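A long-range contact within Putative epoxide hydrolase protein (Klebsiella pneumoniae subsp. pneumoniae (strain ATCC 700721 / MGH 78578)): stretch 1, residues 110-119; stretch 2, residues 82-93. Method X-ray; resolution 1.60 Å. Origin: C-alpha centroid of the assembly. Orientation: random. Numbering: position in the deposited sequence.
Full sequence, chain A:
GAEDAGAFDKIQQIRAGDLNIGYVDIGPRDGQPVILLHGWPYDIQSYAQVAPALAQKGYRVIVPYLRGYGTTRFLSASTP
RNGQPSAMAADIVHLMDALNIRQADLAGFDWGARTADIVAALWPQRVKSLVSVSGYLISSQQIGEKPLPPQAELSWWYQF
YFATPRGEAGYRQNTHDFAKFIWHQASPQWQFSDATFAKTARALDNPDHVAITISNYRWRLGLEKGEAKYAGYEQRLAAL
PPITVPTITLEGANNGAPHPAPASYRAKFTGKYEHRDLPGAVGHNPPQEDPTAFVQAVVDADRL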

# COMPACT_ATOMS: atom_id res chain seq x y z
N ASP A 110 -3.38 2.19 2.42
CA ASP A 110 -2.31 3.09 2.79
C ASP A 110 -1.32 3.19 1.63
O ASP A 110 -1.78 3.41 0.50
CB ASP A 110 -1.72 2.69 4.18
CG ASP A 110 -0.71 3.62 4.64
OD1 ASP A 110 -1.05 4.85 4.92
OD2 ASP A 110 0.47 3.33 4.64
N TRP A 111 -0.01 3.02 1.81
CA TRP A 111 0.92 3.13 0.66
C TRP A 111 0.49 2.21 -0.48
O TRP A 111 0.71 2.52 -1.65
CB TRP A 111 2.32 2.74 1.03
CG TRP A 111 3.06 3.62 2.01
CD1 TRP A 111 2.59 4.62 2.75
CD2 TRP A 111 4.45 3.51 2.32
NE1 TRP A 111 3.61 5.15 3.57
CE2 TRP A 111 4.75 4.49 3.30
CE3 TRP A 111 5.46 2.65 1.90
CZ2 TRP A 111 6.05 4.62 3.86
CZ3 TRP A 111 6.75 2.82 2.40
CH2 TRP A 111 7.02 3.77 3.38
N GLY A 112 -0.04 1.03 -0.16
CA GLY A 112 -0.46 0.13 -1.18
C GLY A 112 -1.66 0.61 -2.02
O GLY A 112 -1.76 0.31 -3.19
N ALA A 113 -2.57 1.30 -1.37
CA ALA A 113 -3.70 1.92 -2.06
C ALA A 113 -3.20 3.02 -2.96
O ALA A 113 -3.61 3.16 -4.11
CB ALA A 113 -4.76 2.45 -1.14
N ARG A 114 -2.33 3.91 -2.42
CA ARG A 114 -1.72 4.95 -3.24
C ARG A 114 -1.01 4.38 -4.45
O ARG A 114 -1.22 4.82 -5.58
CB ARG A 114 -0.77 5.73 -2.41
CG ARG A 114 -0.12 6.87 -3.11
CD ARG A 114 0.96 7.51 -2.23
NE ARG A 114 2.09 6.61 -2.13
CZ ARG A 114 3.02 6.64 -1.19
NH1 ARG A 114 2.97 7.50 -0.19
NH2 ARG A 114 4.06 5.79 -1.29
N THR A 115 -0.28 3.28 -4.24
CA THR A 115 0.47 2.68 -5.28
C THR A 115 -0.48 2.06 -6.36
O THR A 115 -0.30 2.31 -7.54
CB THR A 115 1.40 1.56 -4.72
OG1 THR A 115 2.33 2.14 -3.79
CG2 THR A 115 2.13 0.90 -5.77
N ALA A 116 -1.51 1.35 -5.91
CA ALA A 116 -2.48 0.80 -6.86
C ALA A 116 -3.24 1.89 -7.61
O ALA A 116 -3.48 1.74 -8.80
CB ALA A 116 -3.50 -0.07 -6.10
N ASP A 117 -3.60 2.98 -6.91
CA ASP A 117 -4.24 4.11 -7.48
C ASP A 117 -3.35 4.66 -8.67
O ASP A 117 -3.88 4.97 -9.74
CB ASP A 117 -4.47 5.23 -6.52
CG ASP A 117 -5.51 4.93 -5.46
OD1 ASP A 117 -6.18 3.87 -5.50
OD2 ASP A 117 -5.52 5.73 -4.51
N ILE A 118 -2.06 4.83 -8.40
CA ILE A 118 -1.16 5.35 -9.39
C ILE A 118 -1.07 4.40 -10.60
O ILE A 118 -1.10 4.90 -11.76
CB ILE A 118 0.23 5.64 -8.81
CG1 ILE A 118 0.14 6.77 -7.83
CG2 ILE A 118 1.27 5.98 -9.94
CD1 ILE A 118 1.37 6.92 -6.94
N VAL A 119 -0.93 3.11 -10.38
CA VAL A 119 -0.89 2.18 -11.50
C VAL A 119 -2.15 2.31 -12.34
O VAL A 119 -2.10 2.38 -13.58
CB VAL A 119 -0.65 0.73 -11.09
CG1 VAL A 119 -0.56 -0.15 -12.26
CG2 VAL A 119 0.65 0.67 -10.33
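Stretch 2, residues 82-93: NGQPSAMAADIV

Stretch 2 begins as a short loop, with Gln84 at the N-cap position, turns helical at Pro85 and stays so through Val93, the helix continuing beyond the stretch. Its axis passes 8.5 Å from that of helix 111-119, the N-to-C directions making an angle of 69° (signed crossing angle -69°), so the two helices meet over a limited patch that buries 510 Å² in all. The backbones come nearest where Thr115 CA lies 5.0 Å from Ala89 CA; the small alanine side chain permits this approach.

The apolar contacts centre on Ala89, whose CB rests 3.3 Å from Ile118 CG2 and 3.9 Å from Val119 CG2. Near the start of helix 85-93, Pro85 CB touches Ile118 CD1 at 3.6 Å; near the end of the stretch, Ile92 CG1 lies 3.9 Å from Thr115 CG2, and Val93 CG2 lies 4.2 Å from Val119 CG1.

The selenomethionine Met88, with chi1 m and chi2 and chi3 both t, points its CB toward stretch 1, and its CE lies 3.5 Å from Trp111 CZ3. Met88 SE sits obliquely, 4.7 Å from the centroid of the six-membered ring of Trp111. The same SE lies 3.5 Å from Arg114 NH2, at the edge of the guanidinium, whereas Pro85 CB covers one guanidinium face, 3.6 Å from Arg114 NE.

No direct hydrogen bond joins the stretches. Water 1 bridges them instead, donating to Pro85 O and Thr115 OG1 and accepting from Arg114 NE, each at 2.8 Å. Thr115 OG1 in turn donates to Trp111 O (2.7 Å), within its own helix, and also lies 3.5 Å from Met88 CB. Before helix 85-93, Asn82 and Gln84 brace the loop: Gln84 N donates to Asn82 OD1 (2.9 Å), and Asn82 ND2 to Gln84 OE1 (2.7 Å).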

# COMPACT_ATOMS: atom_id res chain seq x y z
N ASN A 82 14.53 5.55 -2.18
CA ASN A 82 13.55 6.60 -2.50
C ASN A 82 12.14 6.09 -2.25
O ASN A 82 11.72 5.10 -2.88
CB ASN A 82 13.78 7.01 -3.96
CG ASN A 82 12.79 8.06 -4.47
OD1 ASN A 82 12.03 8.67 -3.72
ND2 ASN A 82 12.82 8.25 -5.76
N GLY A 83 11.42 6.80 -1.35
CA GLY A 83 10.01 6.52 -1.08
C GLY A 83 8.98 7.39 -1.79
O GLY A 83 7.78 7.37 -1.42
N GLN A 84 9.33 8.02 -2.91
CA GLN A 84 8.31 8.86 -3.57
C GLN A 84 7.24 7.97 -4.23
O GLN A 84 7.51 6.79 -4.59
CB GLN A 84 8.94 9.74 -4.65
CG GLN A 84 9.38 9.07 -5.92
CD GLN A 84 10.03 10.07 -6.86
OE1 GLN A 84 11.28 10.14 -6.99
NE2 GLN A 84 9.19 10.85 -7.56
N PRO A 85 6.04 8.48 -4.40
CA PRO A 85 4.93 7.59 -4.75
C PRO A 85 5.09 6.86 -6.06
O PRO A 85 4.79 5.63 -6.15
CB PRO A 85 3.70 8.53 -4.76
CG PRO A 85 4.07 9.64 -3.81
CD PRO A 85 5.54 9.82 -4.05
N SER A 86 5.53 7.53 -7.13
CA SER A 86 5.57 6.87 -8.39
C SER A 86 6.65 5.79 -8.48
O SER A 86 6.58 4.90 -9.35
CB SER A 86 5.69 7.85 -9.56
OG SER A 86 6.92 8.60 -9.45
N ALA A 87 7.64 5.83 -7.60
CA ALA A 87 8.69 4.81 -7.58
C ALA A 87 8.09 3.45 -7.23
O ALA A 87 8.41 2.44 -7.86
CB ALA A 87 9.83 5.20 -6.65
N MSE A 88 7.17 3.42 -6.26
CA MSE A 88 6.53 2.19 -5.89
C MSE A 88 5.59 1.70 -6.96
O MSE A 88 5.52 0.49 -7.19
CB MSE A 88 5.78 2.34 -4.56
CG MSE A 88 6.80 2.74 -3.47
SE MSE A 88 5.88 2.82 -1.75
CE MSE A 88 7.18 4.02 -0.85
N ALA A 89 4.86 2.61 -7.63
CA ALA A 89 4.03 2.22 -8.75
C ALA A 89 4.88 1.60 -9.87
O ALA A 89 4.53 0.52 -10.41
CB ALA A 89 3.25 3.42 -9.25
N ALA A 90 6.01 2.23 -10.18
CA ALA A 90 6.92 1.68 -11.19
C ALA A 90 7.39 0.28 -10.81
O ALA A 90 7.46 -0.61 -11.68
CB ALA A 90 8.10 2.60 -11.41
N ASP A 91 7.67 0.05 -9.50
CA ASP A 91 8.12 -1.23 -9.01
C ASP A 91 7.04 -2.32 -9.36
O ASP A 91 7.35 -3.45 -9.78
CB ASP A 91 8.27 -1.28 -7.50
CG ASP A 91 9.39 -0.40 -6.93
OD1 ASP A 91 10.41 -0.18 -7.67
OD2 ASP A 91 9.25 -0.05 -5.74
N ILE A 92 5.78 -1.98 -9.16
CA ILE A 92 4.72 -2.93 -9.41
C ILE A 92 4.56 -3.26 -10.87
O ILE A 92 4.30 -4.42 -11.27
CB ILE A 92 3.37 -2.51 -8.71
CG1 ILE A 92 3.57 -2.43 -7.20
CG2 ILE A 92 2.23 -3.44 -9.09
CD1 ILE A 92 4.27 -3.61 -6.51
N VAL A 93 4.69 -2.26 -11.73
CA VAL A 93 4.63 -2.47 -13.16
C VAL A 93 5.84 -3.36 -13.60
O VAL A 93 5.65 -4.28 -14.39
CB VAL A 93 4.61 -1.18 -13.99
CG1 VAL A 93 4.69 -1.46 -15.50
CG2 VAL A 93 3.35 -0.43 -13.68
O HOH W 1 3.01 4.83 -4.13